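Local coordinates for protein flavin-dependent monooxygenase, oxygenase subunit HsaA (Rhodococcus sp., PDB 2RFQ) that catalyses the FMNH2- and oxygen-dependent ortho-hydroxylation of the steroid catabolite 3-HSA to the catechol 3,4-DHSA during cholesterol degradation, at residues 83-86 and 87-91; 126-130 and 131-135; 216-219 and 220-223; 342-345 and 346-350. All blocks are in the same frame, centred on the assembly; numbering follows the deposited sequence. Where two conformers were deposited one is given.

In the fold
The four contacts are local and lie far apart. Contact 1 is the core one: two successive turns of helix 80-96, wholly buried near the centre of the chain, with apolar packing on a tryptophan. Contacts 2 and 3 occupy the same side of the chain. Contact 2 is a hairpin held almost entirely by backbone bonds within the sheet; contact 3 is a partly exposed turn beyond helix 210-214, tied partly by waters. Contact 4 lies on the opposite side, about 54 Å from contact 2 between centres, where helix 316-344 ends at a bound ligand and a second subunit. Contacts 1 and 4 both hold residues of the probable FMN site.

Contact 1: 83-86 and 87-91; sequences GWVS and SIIGV
Trp84 and Ile88 meet one helical turn apart on helix 80-96, in the N-terminal helical domain of the acyl-CoA dehydrogenase fold. The two side chains run obliquely to each other, and the isoleucine reaches the indole with its terminal methyl. CD1 lies over one face of the five-membered ring, 3.4 Å from its centroid and 19° off the normal, a CH-pi contact. Trp84 CG stands anti to the backbone N (chi1 -175°), which puts the indole where Ile88 CD1 can reach its face. Ile88 chi2 of 147° departs from a staggered value, consistent with a tight fit. Around the indole, Ile241 and Pro244 of helix 233-266 and Leu187 pack too, while NE1 makes a weak hydrogen bond to Ser143 OG; both Trp84 and Ser143 are assigned to the FMN site by similarity. Exchanging Trp84 for a leucine would probably leave Ile88 CD1 without its flat seat and Ser143 OG without this donor. Val85 and Ile89 lie side by side and point the same way, though their 3.8 Å approach of Val85 CG1 to Ile89 CD1 is less certain, Ile89 having two conformers. Regular helical bonds run beneath, such as Ser87 N to Gly83 O at 3.0 Å. Ser87 turns its hydroxyl to Thr240 O of helix 233-266. Closest of the indole atoms to the isoleucine methyl is the ring nitrogen, with Trp84 NE1 3.2 Å from Ile88 CD1.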
loop_
_atom_site.group_PDB
_atom_site.type_symbol
_atom_site.label_atom_id
_atom_site.label_comp_id
_atom_site.label_asym_id
_atom_site.label_seq_id
_atom_site.Cartn_x
_atom_site.Cartn_y
_atom_site.Cartn_z
ATOM N N GLY A 83 11.494 -26.555 -5.059
ATOM C CA GLY A 83 10.564 -26.468 -3.921
ATOM C C GLY A 83 9.115 -26.636 -4.350
ATOM O O GLY A 83 8.336 -27.342 -3.690
ATOM N N TRP A 84 8.771 -26.002 -5.470
ATOM C CA TRP A 84 7.420 -26.100 -6.023
ATOM C C TRP A 84 7.076 -27.536 -6.388
ATOM O O TRP A 84 6.024 -28.060 -5.983
ATOM C CB TRP A 84 7.330 -25.222 -7.258
ATOM C CG TRP A 84 5.967 -25.117 -7.904
ATOM C CD1 TRP A 84 5.512 -25.835 -8.973
ATOM C CD2 TRP A 84 4.893 -24.218 -7.532
ATOM N NE1 TRP A 84 4.228 -25.424 -9.306
ATOM C CE2 TRP A 84 3.836 -24.434 -8.437
ATOM C CE3 TRP A 84 4.741 -23.239 -6.528
ATOM C CZ2 TRP A 84 2.622 -23.719 -8.355
ATOM C CZ3 TRP A 84 3.552 -22.527 -6.439
ATOM C CH2 TRP A 84 2.506 -22.770 -7.352
ATOM N N VAL A 85 7.957 -28.162 -7.151
ATOM C CA VAL A 85 7.743 -29.570 -7.551
ATOM C C VAL A 85 7.697 -30.491 -6.330
ATOM O O VAL A 85 6.838 -31.384 -6.250
ATOM C CB VAL A 85 8.840 -30.006 -8.534
ATOM C CG1 VAL A 85 8.823 -31.519 -8.781
ATOM C CG2 VAL A 85 8.673 -29.238 -9.849
ATOM N N SER A 86 8.602 -30.266 -5.380
ATOM C CA SER A 86 8.688 -31.122 -4.197
ATOM C C SER A 86 7.376 -31.069 -3.420
ATOM O O SER A 86 6.836 -32.088 -2.994
ATOM C CB SER A 86 9.855 -30.686 -3.298
ATOM O OG SER A 86 11.110 -30.991 -3.932
ATOM N N SER A 87 6.851 -29.869 -3.260
ATOM C CA SER A 87 5.617 -29.707 -2.503
ATOM C C SER A 87 4.451 -30.451 -3.145
ATOM O O SER A 87 3.744 -31.223 -2.480
ATOM C CB SER A 87 5.278 -28.234 -2.420
ATOM O OG SER A 87 4.215 -28.035 -1.488
ATOM N N ILE A 88 4.265 -30.243 -4.453
ATOM C CA ILE A 88 3.095 -30.807 -5.137
ATOM C C ILE A 88 3.217 -32.335 -5.255
ATOM O O ILE A 88 2.274 -33.080 -4.904
ATOM C CB ILE A 88 2.849 -30.097 -6.479
ATOM C CG1 ILE A 88 2.519 -28.629 -6.198
ATOM C CG2 ILE A 88 1.646 -30.698 -7.175
ATOM C CD1 ILE A 88 2.995 -27.608 -7.261
ATOM N N ILE A 89 4.367 -32.814 -5.709
ATOM C CA ILE A 89 4.552 -34.263 -5.812
ATOM C C ILE A 89 4.469 -34.918 -4.422
ATOM O O ILE A 89 3.884 -35.983 -4.272
ATOM C CB ILE A 89 5.854 -34.641 -6.569
ATOM C CG1 ILE A 89 5.815 -34.072 -8.001
ATOM C CG2 ILE A 89 6.031 -36.148 -6.608
ATOM C CD1 ILE A 89 6.792 -34.710 -8.969
ATOM N N GLY A 90 5.018 -34.253 -3.409
ATOM C CA GLY A 90 4.969 -34.790 -2.056
ATOM C C GLY A 90 3.534 -34.913 -1.554
ATOM O O GLY A 90 3.182 -35.886 -0.889
ATOM N N VAL A 91 2.696 -33.921 -1.862
ATOM C CA VAL A 91 1.324 -33.944 -1.349
ATOM C C VAL A 91 0.484 -35.027 -2.033
ATOM O O VAL A 91 -0.515 -35.489 -1.484
ATOM C CB VAL A 91 0.647 -32.557 -1.407
ATOM C CG1 VAL A 91 -0.127 -32.370 -2.720
ATOM C CG2 VAL A 91 -0.298 -32.399 -0.202
#

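Contact 2: 126-130 and 131-135; sequences GQVVD and GGYTV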
loop_
_atom_site.group_PDB
_atom_site.type_symbol
_atom_site.label_atom_id
_atom_site.label_comp_id
_atom_site.label_asym_id
_atom_site.label_seq_id
_atom_site.Cartn_x
_atom_site.Cartn_y
_atom_site.Cartn_z
ATOM N N GLY A 126 -14.444 -37.821 -17.470
ATOM C CA GLY A 126 -14.574 -39.268 -17.500
ATOM C C GLY A 126 -16.021 -39.673 -17.716
ATOM O O GLY A 126 -16.899 -39.264 -16.966
ATOM N N GLN A 127 -16.271 -40.473 -18.746
ATOM C CA GLN A 127 -17.617 -40.983 -19.027
ATOM C C GLN A 127 -17.817 -42.318 -18.338
ATOM O O GLN A 127 -16.974 -43.193 -18.459
ATOM C CB GLN A 127 -17.807 -41.157 -20.541
ATOM C CG GLN A 127 -18.947 -42.084 -20.943
ATOM C CD GLN A 127 -20.320 -41.488 -20.665
ATOM O OE1 GLN A 127 -20.542 -40.292 -20.884
ATOM N NE2 GLN A 127 -21.255 -42.327 -20.204
ATOM N N VAL A 128 -18.951 -42.472 -17.651
ATOM C CA VAL A 128 -19.309 -43.737 -17.021
ATOM C C VAL A 128 -19.382 -44.839 -18.073
ATOM O O VAL A 128 -20.057 -44.685 -19.101
ATOM C CB VAL A 128 -20.657 -43.615 -16.252
ATOM C CG1 VAL A 128 -21.183 -44.989 -15.803
ATOM C CG2 VAL A 128 -20.502 -42.702 -15.047
ATOM N N VAL A 129 -18.693 -45.949 -17.797
ATOM C CA VAL A 129 -18.760 -47.181 -18.594
ATOM C C VAL A 129 -18.718 -48.353 -17.632
ATOM O O VAL A 129 -18.413 -48.171 -16.459
ATOM C CB VAL A 129 -17.595 -47.308 -19.635
ATOM C CG1 VAL A 129 -17.659 -46.185 -20.656
ATOM C CG2 VAL A 129 -16.206 -47.398 -18.947
ATOM N N ASP A 130 -19.032 -49.554 -18.110
ATOM C CA ASP A 130 -18.933 -50.727 -17.248
ATOM C C ASP A 130 -17.529 -50.825 -16.660
ATOM O O ASP A 130 -16.542 -50.832 -17.401
ATOM C CB ASP A 130 -19.242 -51.998 -18.031
ATOM C CG ASP A 130 -20.711 -52.118 -18.403
ATOM O OD1 ASP A 130 -21.554 -51.365 -17.853
ATOM O OD2 ASP A 130 -21.023 -52.987 -19.248
ATOM N N GLY A 131 -17.446 -50.869 -15.333
ATOM C CA GLY A 131 -16.175 -51.108 -14.653
ATOM C C GLY A 131 -15.372 -49.861 -14.337
ATOM O O GLY A 131 -14.301 -49.958 -13.745
ATOM N N GLY A 132 -15.891 -48.693 -14.717
ATOM C CA GLY A 132 -15.154 -47.446 -14.467
ATOM C C GLY A 132 -15.553 -46.330 -15.410
ATOM O O GLY A 132 -16.738 -45.964 -15.483
ATOM N N TYR A 133 -14.547 -45.765 -16.088
ATOM C CA TYR A 133 -14.700 -44.532 -16.876
ATOM C C TYR A 133 -13.821 -44.529 -18.104
ATOM O O TYR A 133 -12.714 -45.096 -18.101
ATOM C CB TYR A 133 -14.347 -43.284 -16.029
ATOM C CG TYR A 133 -15.021 -43.274 -14.687
ATOM C CD1 TYR A 133 -16.224 -42.588 -14.492
ATOM C CD2 TYR A 133 -14.485 -44.002 -13.614
ATOM C CE1 TYR A 133 -16.867 -42.613 -13.261
ATOM C CE2 TYR A 133 -15.113 -44.032 -12.399
ATOM C CZ TYR A 133 -16.289 -43.341 -12.222
ATOM O OH TYR A 133 -16.908 -43.373 -11.004
ATOM N N THR A 134 -14.317 -43.892 -19.164
ATOM C CA THR A 134 -13.478 -43.555 -20.311
ATOM C C THR A 134 -13.096 -42.093 -20.152
ATOM O O THR A 134 -13.954 -41.209 -20.079
ATOM C CB THR A 134 -14.200 -43.766 -21.665
ATOM O OG1 THR A 134 -14.665 -45.117 -21.755
ATOM C CG2 THR A 134 -13.253 -43.500 -22.831
ATOM N N VAL A 135 -11.796 -41.856 -20.089
ATOM C CA VAL A 135 -11.295 -40.537 -19.785
ATOM C C VAL A 135 -10.620 -39.943 -21.011
ATOM O O VAL A 135 -9.910 -40.636 -21.747
ATOM C CB VAL A 135 -10.332 -40.565 -18.571
ATOM C CG1 VAL A 135 -9.829 -39.155 -18.243
ATOM C CG2 VAL A 135 -11.046 -41.164 -17.348
#
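Four backbone hydrogen bonds join Gln127 to Thr134 and Val129 to Gly132, the two hydrogen-bonded pairs of an antiparallel ladder. Gln127 N gives to Thr134 O at 2.8 Å, and Thr134 N returns a bond of equal length to Gln127 O. At the turn the bonds are a little longer: Val129 N lies 3.0 Å from Gly132 O, and Gly132 N lies 3.1 Å from Val129 O. CA-H...O contacts supplement the ladder, among them Tyr133 CA to Gln127 O.

One side-chain bond stays within its strand. Gln127 bends at chi2 (71°), carrying NE2 forward to the carbonyl of the next residue, Val128 O, 2.9 Å away and on a lone pair.

Side-chain packing is lighter. Val128 CG2 approaches Tyr133 CE1 at 4.1 Å, the valine and phenol crossing obliquely, and Val157 of strand 150-159 touches both. On the opposite face of the sheet Val129 and Thr134, diagonal neighbours, cross nearly at a right angle, and the valine methyl Val129 CG1 rests against the threonine hydroxyl, 3.4 Å from Thr134 OG1. Phe201 also packs on this valine.

Backbone shape closes the end. Gly131 and Gly132 both adopt angles at which a CB would jam against the preceding carbonyl oxygen. Val129 to Gly132 form a type II turn, making a tight two-residue beta hairpin in the central beta domain of the acyl-CoA dehydrogenase fold.

Contact 3: 216-219 and 220-223; sequences LTAP and GLER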
loop_
_atom_site.group_PDB
_atom_site.type_symbol
_atom_site.label_atom_id
_atom_site.label_comp_id
_atom_site.label_asym_id
_atom_site.label_seq_id
_atom_site.Cartn_x
_atom_site.Cartn_y
_atom_site.Cartn_z
ATOM N N LEU A 216 -15.402 -37.477 4.786
ATOM C CA LEU A 216 -14.623 -38.464 5.549
ATOM C C LEU A 216 -15.006 -39.911 5.239
ATOM O O LEU A 216 -14.854 -40.816 6.083
ATOM C CB LEU A 216 -14.663 -38.166 7.060
ATOM C CG LEU A 216 -14.004 -36.836 7.450
ATOM C CD1 LEU A 216 -14.533 -36.281 8.776
ATOM C CD2 LEU A 216 -12.474 -36.978 7.480
ATOM N N THR A 217 -15.479 -40.133 4.013
ATOM C CA THR A 217 -15.790 -41.472 3.531
ATOM C C THR A 217 -14.812 -42.000 2.464
ATOM O O THR A 217 -15.069 -43.059 1.887
ATOM C CB THR A 217 -17.239 -41.605 2.977
ATOM O OG1 THR A 217 -17.412 -40.777 1.818
ATOM C CG2 THR A 217 -18.279 -41.253 4.045
ATOM N N ALA A 218 -13.698 -41.305 2.228
ATOM C CA ALA A 218 -12.709 -41.811 1.266
ATOM C C ALA A 218 -12.290 -43.207 1.711
ATOM O O ALA A 218 -12.070 -43.422 2.912
ATOM C CB ALA A 218 -11.496 -40.884 1.159
ATOM N N PRO A 219 -12.212 -44.165 0.763
ATOM C CA PRO A 219 -11.992 -45.567 1.143
ATOM C C PRO A 219 -10.634 -45.858 1.784
ATOM O O PRO A 219 -10.516 -46.836 2.533
ATOM C CB PRO A 219 -12.131 -46.333 -0.191
ATOM C CG PRO A 219 -11.874 -45.329 -1.242
ATOM C CD PRO A 219 -12.378 -44.016 -0.693
ATOM N N GLY A 220 -9.628 -45.027 1.491
ATOM C CA GLY A 220 -8.266 -45.224 2.043
ATOM C C GLY A 220 -8.183 -45.000 3.541
ATOM O O GLY A 220 -7.232 -45.457 4.191
ATOM N N LEU A 221 -9.163 -44.284 4.090
ATOM C CA LEU A 221 -9.191 -43.974 5.525
ATOM C C LEU A 221 -9.409 -45.216 6.378
ATOM O O LEU A 221 -9.137 -45.200 7.578
ATOM C CB LEU A 221 -10.288 -42.956 5.847
ATOM C CG LEU A 221 -10.126 -41.557 5.250
ATOM C CD1 LEU A 221 -11.328 -40.737 5.655
ATOM C CD2 LEU A 221 -8.825 -40.902 5.707
ATOM N N GLU A 222 -9.906 -46.288 5.768
ATOM C CA GLU A 222 -10.212 -47.501 6.541
ATOM C C GLU A 222 -8.925 -48.087 7.121
ATOM O O GLU A 222 -8.853 -48.415 8.310
ATOM C CB GLU A 222 -10.940 -48.532 5.672
ATOM C CG GLU A 222 -11.306 -49.794 6.438
ATOM C CD GLU A 222 -11.935 -50.889 5.561
ATOM O OE1 GLU A 222 -11.990 -50.735 4.313
ATOM O OE2 GLU A 222 -12.349 -51.924 6.131
ATOM N N ARG A 223 -7.900 -48.179 6.278
ATOM C CA ARG A 223 -6.601 -48.693 6.707
ATOM C C ARG A 223 -5.611 -47.582 7.058
ATOM O O ARG A 223 -4.752 -47.770 7.909
ATOM C CB ARG A 223 -6.030 -49.651 5.650
ATOM C CG ARG A 223 -6.871 -50.917 5.485
ATOM C CD ARG A 223 -6.164 -52.015 4.697
ATOM N NE ARG A 223 -4.730 -52.054 4.993
ATOM C CZ ARG A 223 -3.915 -53.056 4.678
ATOM N NH1 ARG A 223 -4.389 -54.132 4.054
ATOM N NH2 ARG A 223 -2.626 -52.984 5.003
HETATM O O HOH W 1 -8.509 -48.546 3.304
HETATM O O HOH W 2 -12.599 -48.713 2.721
#
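Leu221 sets its CG anti to the carbonyl carbon (chi1 -65°) and then runs on extended (chi2 178°), a course that carries CD1 back to Leu216. There it lies 3.6 Å from Leu216 O, and more loosely 4.3 Å from Leu216 CD2. Its CB and CG rest on Ala218 O on the way. Leu216 itself has positive phi (55°), the mark of the Schellman motif that ends the preceding helix and turns the chain toward this contact.

Two backbone bonds of the i+3 to i kind, as in a 3-10 turn, wind the segment up. Leu221 N meets Ala218 O at 3.3 Å. Glu222 N makes a weak bond to Pro219 O, also 3.3 Å long. That proline oxygen has further partners, because two waters donate to it. One, 2.7 Å from Pro219 O, accepts from Arg223 N; the other donates to Glu222 OE1 at 2.6 Å as well, so the extended carboxylate side chain is bridged back to the turn through solvent.

The turn follows helix 210-214, to which Thr217 OG1 is tied through Ala212 O, and precedes the long helix 233-266. Leu98 packs on Ala218 and Leu221 and shares a backbone bond with Gly220, while Leu208 of strand 207-209 lies against Ala218 and Pro219.

Contact 4: 342-345 and 346-350; sequences ESSG and ATALA. With 1PS (3-pyridinium-1-ylpropane-1-sulfonate), chain E.
A water joins Ser344 O to Thr347 N, donating to the carbonyl at 3.2 Å and accepting from the amide at 2.9 Å, and so spans the break where the helix stops. A direct bond runs beside it: Ala348 N gives to Gly345 O at 3.0 Å. Gly345 has positive phi (71°), which favours glycine and lets the chain leave helix 316-344 for a short run of helical backbone angles without the regular helix bonds. Side chains also meet across the helix end. Ser344 OG touches two methyls, 3.3 Å from Thr347 CG2 and 3.4 Å from Ala348 CB, which approach at about a right angle to each other, while His256 and Gln260 of helix 233-266 also touch this serine.

This is the end of a long helix in the C-terminal helical bundle of the acyl-CoA dehydrogenase fold, at a subunit interface. Trp141 of the second subunit packs on Ala346, and Arg366 of that subunit forms a salt bridge with Glu342. Ala346 and Thr347, and the Trp141 position, are assigned to the FMN site by similarity.

In this crystal a pyridinium sulfonate lies against Thr347 and Ala350. Thr347 puts OG1 anti to its backbone N (chi1 -166°), directing it at the ligand, 3.2 Å from C1 and 3.3 Å from C6, both bonded to the positively charged ring nitrogen; backbone Thr347 O also approaches C1. Were Thr347 an alanine, the pyridinium would probably lose its hydroxyl neighbour, keeping the backbone one, and a gap would open beside Ser344 OG. Ala350 CB approaches the ring at C2, 3.8 Å away, and Leu355 N is hydrogen-bonded to the ligand.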
loop_
_atom_site.group_PDB
_atom_site.type_symbol
_atom_site.label_atom_id
_atom_site.label_comp_id
_atom_site.label_asym_id
_atom_site.label_seq_id
_atom_site.Cartn_x
_atom_site.Cartn_y
_atom_site.Cartn_z
ATOM N N GLU A 342 13.472 -4.687 -5.516
ATOM C CA GLU A 342 13.487 -3.237 -5.784
ATOM C C GLU A 342 14.665 -2.564 -5.052
ATOM O O GLU A 342 15.383 -1.756 -5.620
ATOM C CB GLU A 342 12.183 -2.564 -5.377
ATOM C CG GLU A 342 12.152 -1.048 -5.729
ATOM C CD GLU A 342 10.894 -0.314 -5.219
ATOM O OE1 GLU A 342 10.182 -0.840 -4.338
ATOM O OE2 GLU A 342 10.637 0.813 -5.670
ATOM N N SER A 343 14.829 -2.883 -3.775
ATOM C CA SER A 343 15.943 -2.292 -2.997
ATOM C C SER A 343 17.327 -2.616 -3.582
ATOM O O SER A 343 18.230 -1.764 -3.642
ATOM C CB SER A 343 15.872 -2.808 -1.565
ATOM O OG SER A 343 16.815 -2.126 -0.754
ATOM N N SER A 344 17.494 -3.858 -4.015
ATOM C CA SER A 344 18.774 -4.310 -4.542
ATOM C C SER A 344 19.206 -3.519 -5.785
ATOM O O SER A 344 20.393 -3.267 -5.985
ATOM C CB SER A 344 18.703 -5.798 -4.832
ATOM O OG SER A 344 19.963 -6.258 -5.242
ATOM N N GLY A 345 18.240 -3.155 -6.619
ATOM C CA GLY A 345 18.514 -2.280 -7.762
ATOM C C GLY A 345 19.313 -2.935 -8.872
ATOM O O GLY A 345 19.101 -4.097 -9.196
ATOM N N ALA A 346 20.228 -2.177 -9.480
ATOM C CA ALA A 346 20.874 -2.615 -10.713
ATOM C C ALA A 346 21.566 -3.982 -10.626
ATOM O O ALA A 346 21.483 -4.789 -11.552
ATOM C CB ALA A 346 21.859 -1.535 -11.208
ATOM N N THR A 347 22.246 -4.242 -9.514
ATOM C CA THR A 347 22.955 -5.498 -9.341
ATOM C C THR A 347 22.032 -6.721 -9.495
ATOM O O THR A 347 22.455 -7.755 -10.048
ATOM C CB THR A 347 23.740 -5.521 -7.997
ATOM O OG1 THR A 347 24.662 -6.618 -8.023
ATOM C CG2 THR A 347 22.813 -5.600 -6.775
ATOM N N ALA A 348 20.774 -6.566 -9.063
ATOM C CA ALA A 348 19.804 -7.673 -9.065
ATOM C C ALA A 348 19.296 -8.011 -10.474
ATOM O O ALA A 348 18.651 -9.042 -10.671
ATOM C CB ALA A 348 18.624 -7.384 -8.116
ATOM N N LEU A 349 19.585 -7.165 -11.468
ATOM C CA LEU A 349 19.087 -7.478 -12.819
ATOM C C LEU A 349 19.851 -8.577 -13.543
ATOM O O LEU A 349 19.381 -9.113 -14.554
ATOM C CB LEU A 349 19.064 -6.231 -13.728
ATOM C CG LEU A 349 18.246 -5.049 -13.233
ATOM C CD1 LEU A 349 18.300 -3.976 -14.318
ATOM C CD2 LEU A 349 16.799 -5.459 -12.884
ATOM N N ALA A 350 21.039 -8.909 -13.040
ATOM C CA ALA A 350 21.926 -9.818 -13.752
ATOM C C ALA A 350 21.294 -11.201 -13.943
ATOM O O ALA A 350 20.859 -11.818 -12.974
ATOM C CB ALA A 350 23.208 -9.929 -12.988
HETATM N N1 1PS E . 24.971 -10.143 -8.061
HETATM C C1 1PS E . 24.955 -9.580 -9.294
HETATM C C2 1PS E . 25.882 -9.963 -10.265
HETATM C C3 1PS E . 25.886 -11.079 -7.735
HETATM C C4 1PS E . 26.842 -11.496 -8.668
HETATM C C5 1PS E . 26.834 -10.932 -9.948
HETATM C C6 1PS E . 23.988 -9.726 -7.043
HETATM C C7 1PS E . 22.576 -10.208 -7.381
HETATM C C8 1PS E . 21.603 -9.920 -6.238
HETATM S S1 1PS E . 21.508 -11.193 -5.144
HETATM O O1 1PS E . 20.743 -10.647 -3.991
HETATM O O2 1PS E . 22.852 -11.621 -4.672
HETATM O O3 1PS E . 20.870 -12.364 -5.824
HETATM O O HOH W 3 22.906 -2.148 -7.576
#